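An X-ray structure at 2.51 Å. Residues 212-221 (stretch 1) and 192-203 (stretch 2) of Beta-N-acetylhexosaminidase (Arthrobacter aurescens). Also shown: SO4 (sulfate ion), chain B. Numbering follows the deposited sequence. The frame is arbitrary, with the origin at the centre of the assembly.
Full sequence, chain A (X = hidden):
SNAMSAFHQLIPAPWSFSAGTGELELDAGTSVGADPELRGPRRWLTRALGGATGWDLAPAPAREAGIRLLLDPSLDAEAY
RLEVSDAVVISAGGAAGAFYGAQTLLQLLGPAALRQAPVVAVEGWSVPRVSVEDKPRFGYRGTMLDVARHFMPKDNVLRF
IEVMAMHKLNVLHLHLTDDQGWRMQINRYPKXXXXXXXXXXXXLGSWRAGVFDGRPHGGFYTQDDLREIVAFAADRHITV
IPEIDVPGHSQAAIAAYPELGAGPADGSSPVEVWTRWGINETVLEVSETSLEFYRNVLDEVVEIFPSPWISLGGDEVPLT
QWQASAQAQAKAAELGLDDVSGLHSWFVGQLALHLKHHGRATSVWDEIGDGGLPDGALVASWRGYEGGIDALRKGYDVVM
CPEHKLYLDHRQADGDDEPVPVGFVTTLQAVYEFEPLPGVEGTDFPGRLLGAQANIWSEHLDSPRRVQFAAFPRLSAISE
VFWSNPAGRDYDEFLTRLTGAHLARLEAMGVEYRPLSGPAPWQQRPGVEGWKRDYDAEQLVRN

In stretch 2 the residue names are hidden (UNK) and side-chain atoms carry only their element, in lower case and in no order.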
ATOM      1  N   PHE A 212      17.148  11.912  19.090  1.00 43.51           N
ATOM      2  CA  PHE A 212      15.862  11.222  19.007  1.00 47.35           C
ATOM      3  C   PHE A 212      14.763  12.054  18.344  1.00 48.60           C
ATOM      4  O   PHE A 212      14.808  13.284  18.353  1.00 54.64           O
ATOM      5  CB  PHE A 212      15.420  10.799  20.405  1.00 43.35           C
ATOM      6  CG  PHE A 212      16.294   9.758  21.012  1.00 41.94           C
ATOM      7  CD1 PHE A 212      17.470  10.110  21.657  1.00 43.23           C
ATOM      8  CD2 PHE A 212      15.950   8.418  20.931  1.00 40.47           C
ATOM      9  CE1 PHE A 212      18.287   9.132  22.216  1.00 40.82           C
ATOM     10  CE2 PHE A 212      16.759   7.446  21.488  1.00 40.25           C
ATOM     11  CZ  PHE A 212      17.929   7.806  22.128  1.00 39.11           C
ATOM     12  N   ASP A 213      13.768  11.380  17.782  1.00 41.14           N
ATOM     13  CA  ASP A 213      12.766  12.080  16.973  1.00 39.67           C
ATOM     14  C   ASP A 213      11.472  12.483  17.704  1.00 38.64           C
ATOM     15  O   ASP A 213      10.584  13.060  17.092  1.00 42.62           O
ATOM     16  CB  ASP A 213      12.415  11.257  15.730  1.00 34.25           C
ATOM     17  CG  ASP A 213      11.707   9.954  16.075  1.00 42.86           C
ATOM     18  OD1 ASP A 213      11.345   9.754  17.257  1.00 50.64           O
ATOM     19  OD2 ASP A 213      11.513   9.127  15.164  1.00 41.56           O
ATOM     20  N   GLY A 214      11.342  12.147  18.985  1.00 38.45           N
ATOM     21  CA  GLY A 214      10.162  12.530  19.749  1.00 26.08           C
ATOM     22  C   GLY A 214       8.852  11.915  19.268  1.00 33.11           C
ATOM     23  O   GLY A 214       7.780  12.269  19.755  1.00 39.93           O
ATOM     24  N   ARG A 215       8.927  10.991  18.314  1.00 31.98           N
ATOM     25  CA  ARG A 215       7.733  10.466  17.650  1.00 32.06           C
ATOM     26  C   ARG A 215       7.464   9.001  18.009  1.00 34.36           C
ATOM     27  O   ARG A 215       8.242   8.115  17.658  1.00 28.34           O
ATOM     28  CB  ARG A 215       7.888  10.607  16.127  1.00 30.27           C
ATOM     29  CG  ARG A 215       6.662  10.227  15.286  1.00 34.16           C
ATOM     30  CD  ARG A 215       7.059  10.037  13.821  1.00 37.93           C
ATOM     31  NE  ARG A 215       5.933   9.686  12.956  1.00 51.48           N
ATOM     32  CZ  ARG A 215       5.296  10.550  12.162  1.00 63.85           C
ATOM     33  NH1 ARG A 215       5.671  11.828  12.125  1.00 56.47           N
ATOM     34  NH2 ARG A 215       4.279  10.140  11.400  1.00 64.00           N
ATOM     35  N   PRO A 216       6.352   8.743  18.705  1.00 32.67           N
ATOM     36  CA  PRO A 216       5.935   7.372  18.979  1.00 31.93           C
ATOM     37  C   PRO A 216       5.921   6.553  17.690  1.00 36.11           C
ATOM     38  O   PRO A 216       5.644   7.103  16.620  1.00 29.71           O
ATOM     39  CB  PRO A 216       4.510   7.553  19.506  1.00 31.69           C
ATOM     40  CG  PRO A 216       4.551   8.851  20.199  1.00 31.61           C
ATOM     41  CD  PRO A 216       5.468   9.724  19.358  1.00 32.95           C
ATOM     42  N   HIS A 217       6.259   5.266  17.783  1.00 30.91           N
ATOM     43  CA  HIS A 217       6.118   4.373  16.638  1.00 23.45           C
ATOM     44  C   HIS A 217       5.658   2.977  17.031  1.00 29.20           C
ATOM     45  O   HIS A 217       6.111   2.424  18.036  1.00 36.07           O
ATOM     46  CB  HIS A 217       7.406   4.274  15.813  1.00 18.08           C
ATOM     47  CG  HIS A 217       7.296   3.282  14.697  1.00 31.99           C
ATOM     48  ND1 HIS A 217       6.730   3.592  13.480  1.00 34.47           N
ATOM     49  CD2 HIS A 217       7.595   1.959  14.649  1.00 33.51           C
ATOM     50  CE1 HIS A 217       6.729   2.517  12.711  1.00 39.79           C
ATOM     51  NE2 HIS A 217       7.246   1.512  13.398  1.00 40.79           N
ATOM     52  N   GLY A 218       4.771   2.399  16.228  1.00 26.86           N
ATOM     53  CA  GLY A 218       4.311   1.053  16.495  1.00 27.26           C
ATOM     54  C   GLY A 218       3.214   0.521  15.595  1.00 35.16           C
ATOM     55  O   GLY A 218       2.845   1.125  14.590  1.00 36.42           O
ATOM     56  N   GLY A 219       2.754  -0.677  15.936  1.00 38.64           N
ATOM     57  CA  GLY A 219       1.670  -1.353  15.248  1.00 33.35           C
ATOM     58  C   GLY A 219       1.939  -2.846  15.376  1.00 33.16           C
ATOM     59  O   GLY A 219       2.986  -3.249  15.883  1.00 35.90           O
ATOM     60  N   PHE A 220       1.014  -3.673  14.917  1.00 30.34           N
ATOM     61  CA  PHE A 220       1.248  -5.107  14.920  1.00 36.04           C
ATOM     62  C   PHE A 220       0.319  -5.842  13.976  1.00 32.92           C
ATOM     63  O   PHE A 220      -0.716  -5.321  13.575  1.00 29.21           O
ATOM     64  CB  PHE A 220       1.139  -5.680  16.330  1.00 34.19           C
ATOM     65  CG  PHE A 220      -0.232  -5.606  16.906  1.00 30.57           C
ATOM     66  CD1 PHE A 220      -1.159  -6.588  16.632  1.00 27.38           C
ATOM     67  CD2 PHE A 220      -0.588  -4.559  17.744  1.00 32.23           C
ATOM     68  CE1 PHE A 220      -2.430  -6.520  17.166  1.00 30.60           C
ATOM     69  CE2 PHE A 220      -1.849  -4.486  18.284  1.00 29.49           C
ATOM     70  CZ  PHE A 220      -2.775  -5.467  17.999  1.00 28.17           C
ATOM     71  N   TYR A 221       0.683  -7.064  13.629  1.00 21.36           N
ATOM     72  CA  TYR A 221      -0.218  -7.892  12.859  1.00 23.89           C
ATOM     73  C   TYR A 221      -1.057  -8.751  13.788  1.00 24.99           C
ATOM     74  O   TYR A 221      -0.564  -9.242  14.789  1.00 31.84           O
ATOM     75  CB  TYR A 221       0.576  -8.736  11.882  1.00 30.89           C
ATOM     76  CG  TYR A 221       1.611  -7.913  11.147  1.00 29.29           C
ATOM     77  CD1 TYR A 221       1.236  -7.013  10.152  1.00 26.31           C
ATOM     78  CD2 TYR A 221       2.955  -8.021  11.454  1.00 27.94           C
ATOM     79  CE1 TYR A 221       2.188  -6.255   9.476  1.00 28.09           C
ATOM     80  CE2 TYR A 221       3.911  -7.270  10.790  1.00 30.86           C
ATOM     81  CZ  TYR A 221       3.524  -6.389   9.804  1.00 33.74           C
ATOM     82  OH  TYR A 221       4.480  -5.643   9.148  1.00 36.88           O
ATOM     83  N   UNK A 192       2.177  -8.543  24.890  1.00 40.26           N
ATOM     84  CA  UNK A 192       3.222  -8.557  23.873  1.00 32.69           C
ATOM     85  C   UNK A 192       2.944  -7.458  22.862  1.00 35.89           C
ATOM     86  O   UNK A 192       3.850  -6.717  22.459  1.00 37.98           O
ATOM     87  c   UNK A 192       3.333  -9.923  23.192  1.00 28.72           C
ATOM     88  c   UNK A 192       4.351 -12.268  23.314  1.00 31.68           C
ATOM     89  c   UNK A 192       4.161 -10.921  24.022  1.00 36.83           C
ATOM     90  c   UNK A 192       5.521 -10.324  24.414  1.00 33.85           C
ATOM     91  N   UNK A 193       1.695  -7.399  22.410  1.00 33.43           N
ATOM     92  CA  UNK A 193       1.250  -6.306  21.560  1.00 39.36           C
ATOM     93  C   UNK A 193       0.814  -5.032  22.306  1.00 48.57           C
ATOM     94  O   UNK A 193       1.188  -3.932  21.905  1.00 56.22           O
ATOM     95  c   UNK A 193       0.212  -6.774  20.540  1.00 39.53           C
ATOM     96  o   UNK A 193      -0.881  -7.401  21.223  1.00 45.31           O
ATOM     97  c   UNK A 193       0.860  -7.780  19.584  1.00 33.82           C
ATOM     98  N   UNK A 194       0.059  -5.172  23.396  1.00 41.02           N
ATOM     99  CA  UNK A 194      -0.426  -3.995  24.127  1.00 42.58           C
ATOM    100  C   UNK A 194       0.709  -3.087  24.597  1.00 43.87           C
ATOM    101  O   UNK A 194       0.628  -1.867  24.525  1.00 55.92           O
ATOM    102  c   UNK A 194      -1.283  -4.396  25.323  1.00 47.20           C
ATOM    103  c   UNK A 194      -3.342  -5.583  26.181  1.00 74.44           C
ATOM    104  o   UNK A 194      -2.863  -5.382  27.325  1.00 79.11           O
ATOM    105  o   UNK A 194      -4.373  -6.268  25.987  1.00 78.61           O
ATOM    106  c   UNK A 194      -2.634  -4.979  24.971  1.00 59.82           C
ATOM    107  N   UNK A 195       1.768  -3.704  25.078  1.00 39.17           N
ATOM    108  CA  UNK A 195       2.936  -3.005  25.588  1.00 39.03           C
ATOM    109  C   UNK A 195       4.051  -3.074  24.547  1.00 37.32           C
ATOM    110  O   UNK A 195       4.596  -2.052  24.162  1.00 43.28           O
ATOM    111  o   UNK A 195       2.349  -3.187  27.944  1.00 43.60           O
ATOM    112  c   UNK A 195       4.678  -2.890  27.438  1.00 17.76           C
ATOM    113  c   UNK A 195       3.367  -3.523  26.991  1.00 30.70           C
ATOM    114  N   UNK A 196       4.450  -4.290  24.182  1.00 32.86           N
ATOM    115  CA  UNK A 196       5.538  -4.511  23.243  1.00 31.75           C
ATOM    116  C   UNK A 196       5.403  -4.004  21.811  1.00 32.94           C
ATOM    117  O   UNK A 196       6.405  -3.912  21.096  1.00 28.55           O
ATOM    118  N   UNK A 197       4.195  -3.651  21.382  1.00 33.36           N
ATOM    119  CA  UNK A 197       3.993  -3.260  19.981  1.00 30.70           C
ATOM    120  C   UNK A 197       4.264  -1.791  19.672  1.00 35.89           C
ATOM    121  O   UNK A 197       4.061  -1.357  18.531  1.00 38.76           O
ATOM    122  c   UNK A 197       2.608  -3.644  19.502  1.00 29.15           C
ATOM    123  N   UNK A 198       4.692  -1.022  20.676  1.00 34.92           N
ATOM    124  CA  UNK A 198       5.002   0.396  20.460  1.00 34.73           C
ATOM    125  C   UNK A 198       6.116   0.911  21.357  1.00 31.89           C
ATOM    126  O   UNK A 198       6.321   0.407  22.453  1.00 34.18           O
ATOM    127  c   UNK A 198       3.463   2.451  22.972  1.00 32.45           C
ATOM    128  c   UNK A 198       3.747   1.276  20.624  1.00 24.94           C
ATOM    129  c   UNK A 198       3.235   1.377  22.037  1.00 31.68           C
ATOM    130  n   UNK A 198       2.171   0.907  23.962  1.00 26.96           N
ATOM    131  c   UNK A 198       3.495   4.115  25.222  1.00 25.92           C
ATOM    132  c   UNK A 198       2.780   2.115  24.164  1.00 32.58           C
ATOM    133  c   UNK A 198       2.446   0.470  22.686  1.00 32.14           C
ATOM    134  c   UNK A 198       4.179   3.650  22.917  1.00 33.74           C
ATOM    135  c   UNK A 198       2.791   2.950  25.301  1.00 27.36           C
ATOM    136  c   UNK A 198       4.185   4.477  24.045  1.00 35.54           C
ATOM    137  N   UNK A 199       6.827   1.927  20.879  1.00 26.32           N
ATOM    138  CA  UNK A 199       7.861   2.593  21.656  1.00 28.19           C
ATOM    139  C   UNK A 199       7.601   4.105  21.675  1.00 34.51           C
ATOM    140  O   UNK A 199       6.930   4.626  20.791  1.00 36.28           O
ATOM    141  c   UNK A 199       9.243   2.319  21.054  1.00 19.30           C
ATOM    142  c   UNK A 199      10.782   2.466  19.093  1.00 24.96           C
ATOM    143  c   UNK A 199      10.750   2.048  16.658  1.00 32.14           C
ATOM    144  n   UNK A 199      10.936   2.501  15.421  1.00 30.41           N
ATOM    145  n   UNK A 199      10.358   0.784  16.849  1.00 25.45           N
ATOM    146  c   UNK A 199       9.418   2.836  19.639  1.00 20.03           C
ATOM    147  n   UNK A 199      10.951   2.859  17.696  1.00 23.94           N
ATOM    148  N   UNK A 200       8.150   4.786  22.678  1.00 31.64           N
ATOM    149  CA  UNK A 200       8.006   6.226  22.886  1.00 36.40           C
ATOM    150  C   UNK A 200       8.581   7.062  21.744  1.00 46.84           C
ATOM    151  O   UNK A 200       7.956   8.019  21.274  1.00 43.71           O
ATOM    152  n   UNK A 200       4.453   6.876  28.208  1.00 80.62           N
ATOM    153  n   UNK A 200       6.313   7.110  26.877  1.00 80.69           N
ATOM    154  c   UNK A 200       7.609   6.698  26.346  1.00 71.54           C
ATOM    155  c   UNK A 200       5.628   6.425  27.783  1.00 79.94           C
ATOM    156  n   UNK A 200       6.119   5.288  28.260  1.00 76.94           N
ATOM    157  c   UNK A 200       8.746   6.616  24.158  1.00 44.08           C
ATOM    158  c   UNK A 200       7.957   7.472  25.092  1.00 57.41           C
ATOM    159  N   UNK A 201       9.790   6.718  21.316  1.00 47.40           N
ATOM    160  CA  UNK A 201      10.442   7.433  20.226  1.00 37.20           C
ATOM    161  C   UNK A 201      11.473   6.552  19.529  1.00 40.11           C
ATOM    162  O   UNK A 201      11.510   5.341  19.740  1.00 42.39           O
ATOM    163  c   UNK A 201      11.068   8.735  20.717  1.00 31.37           C
ATOM    164  o   UNK A 201      12.430  10.923  21.653  1.00 46.61           O
ATOM    165  o   UNK A 201      13.410   9.854  23.304  1.00 53.27           O
ATOM    166  c   UNK A 201      12.602   9.894  22.352  1.00 47.52           C
ATOM    167  c   UNK A 201      11.803   8.635  22.036  1.00 34.23           C
ATOM    168  N   UNK A 202      12.285   7.167  18.678  1.00 35.73           N
ATOM    169  CA  UNK A 202      13.251   6.442  17.873  1.00 35.24           C
ATOM    170  C   UNK A 202      14.528   7.246  17.716  1.00 40.43           C
ATOM    171  O   UNK A 202      14.486   8.466  17.566  1.00 43.13           O
ATOM    172  c   UNK A 202      12.686   6.179  16.473  1.00 35.17           C
ATOM    173  o   UNK A 202      11.466   5.466  16.518  1.00 36.98           O
ATOM    174  N   UNK A 203      15.663   6.557  17.731  1.00 39.17           N
ATOM    175  CA  UNK A 203      16.916   7.183  17.346  1.00 34.07           C
ATOM    176  C   UNK A 203      16.773   7.770  15.967  1.00 33.26           C
ATOM    177  O   UNK A 203      16.214   7.151  15.063  1.00 36.89           O
ATOM    178  c   UNK A 203      18.064   6.173  17.323  1.00 34.92           C
ATOM    179  o   UNK A 203      18.324   5.667  18.615  1.00 41.04           O
TER
HETATM  180  S   SO4 B 551       3.785   6.308  10.991  1.00 55.80           S
HETATM  181  O1  SO4 B 551       3.885   6.040  12.426  1.00 55.59           O
HETATM  182  O2  SO4 B 551       2.445   6.790  10.680  1.00 48.05           O
HETATM  183  O3  SO4 B 551       4.769   7.328  10.643  1.00 60.57           O
HETATM  184  O4  SO4 B 551       4.059   5.094  10.226  1.00 59.21           O
HETATM  185  O   HOH W   1       9.606   7.268  15.753  1.00 37.00           O

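Position 192 carries four carbons, forked at the second, and lies out of reach of stretch 1: Leu 192, in the last turn of a helix that begins earlier in the chain.

Position 193 has one carbon bearing an oxygen and a carbon, the beta-branched pattern of Thr 193. Its CB sits 3.7 Å from the centroid of the Phe 220 ring and 14° off the ring normal, a CH-pi contact over the face; CG2 comes within 3.6 Å of Phe 220 CG.

Position 194 shows three carbons, the third with two oxygens, and its CA-to-CB bond points away from stretch 1. Two terminal oxygens, with no nitrogen, make it Glu 194.

Position 195 repeats the carbon bearing one oxygen and one carbon, without a contact: Thr 195, which opens a type I turn ending at position 198.

Position 196 has no side-chain atoms and is Gly 196.

Position 197 has a single carbon, hence Ala 197. Its CB packs 3.8 Å from Phe 220 CD2, while its carbonyl O accepts from Gly 219 N at 3.0 Å.

Position 198 has one carbon followed by fused five- and six-membered rings holding eight carbons and one nitrogen, which only Trp 198 supplies. The rings lead away from stretch 1, but the backbone pairs with Gly 218, CA to CA 4.1 Å. There an ideal CB on Gly 218 would fall 2.7 Å from Trp 198 CB and 2.4 Å from Ala 197 O, so the close approach depends on glycine.

Position 199 has three carbons, a nitrogen, and a carbon with two more nitrogens: Arg 199. The face of its guanidinium covers His 217 CD2, 3.5 Å from Arg 199 NH2. Two backbone hydrogen bonds frame the pair: Arg 199 N to His 217 O, 3.0 Å, and His 217 N to Arg 199 O, 3.1 Å.

Position 200 repeats that composition, and its CA-to-CB bond points away from stretch 1: Arg 200. Its O lies 3.1 Å from Pro 216 N, which has no hydrogen to share.

Position 201 has three carbons ending in two oxygens: Glu 201. OE1 accepts a weak hydrogen bond from Gly 214 N (3.1 Å) and lies 3.2 Å from Phe 212 CB.

Position 202 has one carbon and one oxygen: Ser 202. Its N donates to Asp 213 OD1 (3.1 Å) and its O accepts from Asp 213 N (3.0 Å). OG receives Arg 199 NE at 2.9 Å and donates to a water 2.7 Å away; that water donates to Asp 213 OD2 (2.7 Å) and Arg 215 O (2.5 Å).

Position 203 has the same two atoms, Ser 203; OG is 3.7 Å from Phe 212 CE2. A single backbone bridge links the two residues, Phe 212 CA to Ser 203 CA 4.5 Å.

The contact has two separate ladders, with loops between and a register shift of one: this bridge, and the antiparallel pair His 217-Arg 199 with Gly 218-Trp 198. Phe 220 packs on Thr 193 and Ala 197, and Asp 213 clasps Ser 202. Together the two stretches bury 742 Å², both sides summed.

Stretch 2 192-203: LTETGAWRRESS
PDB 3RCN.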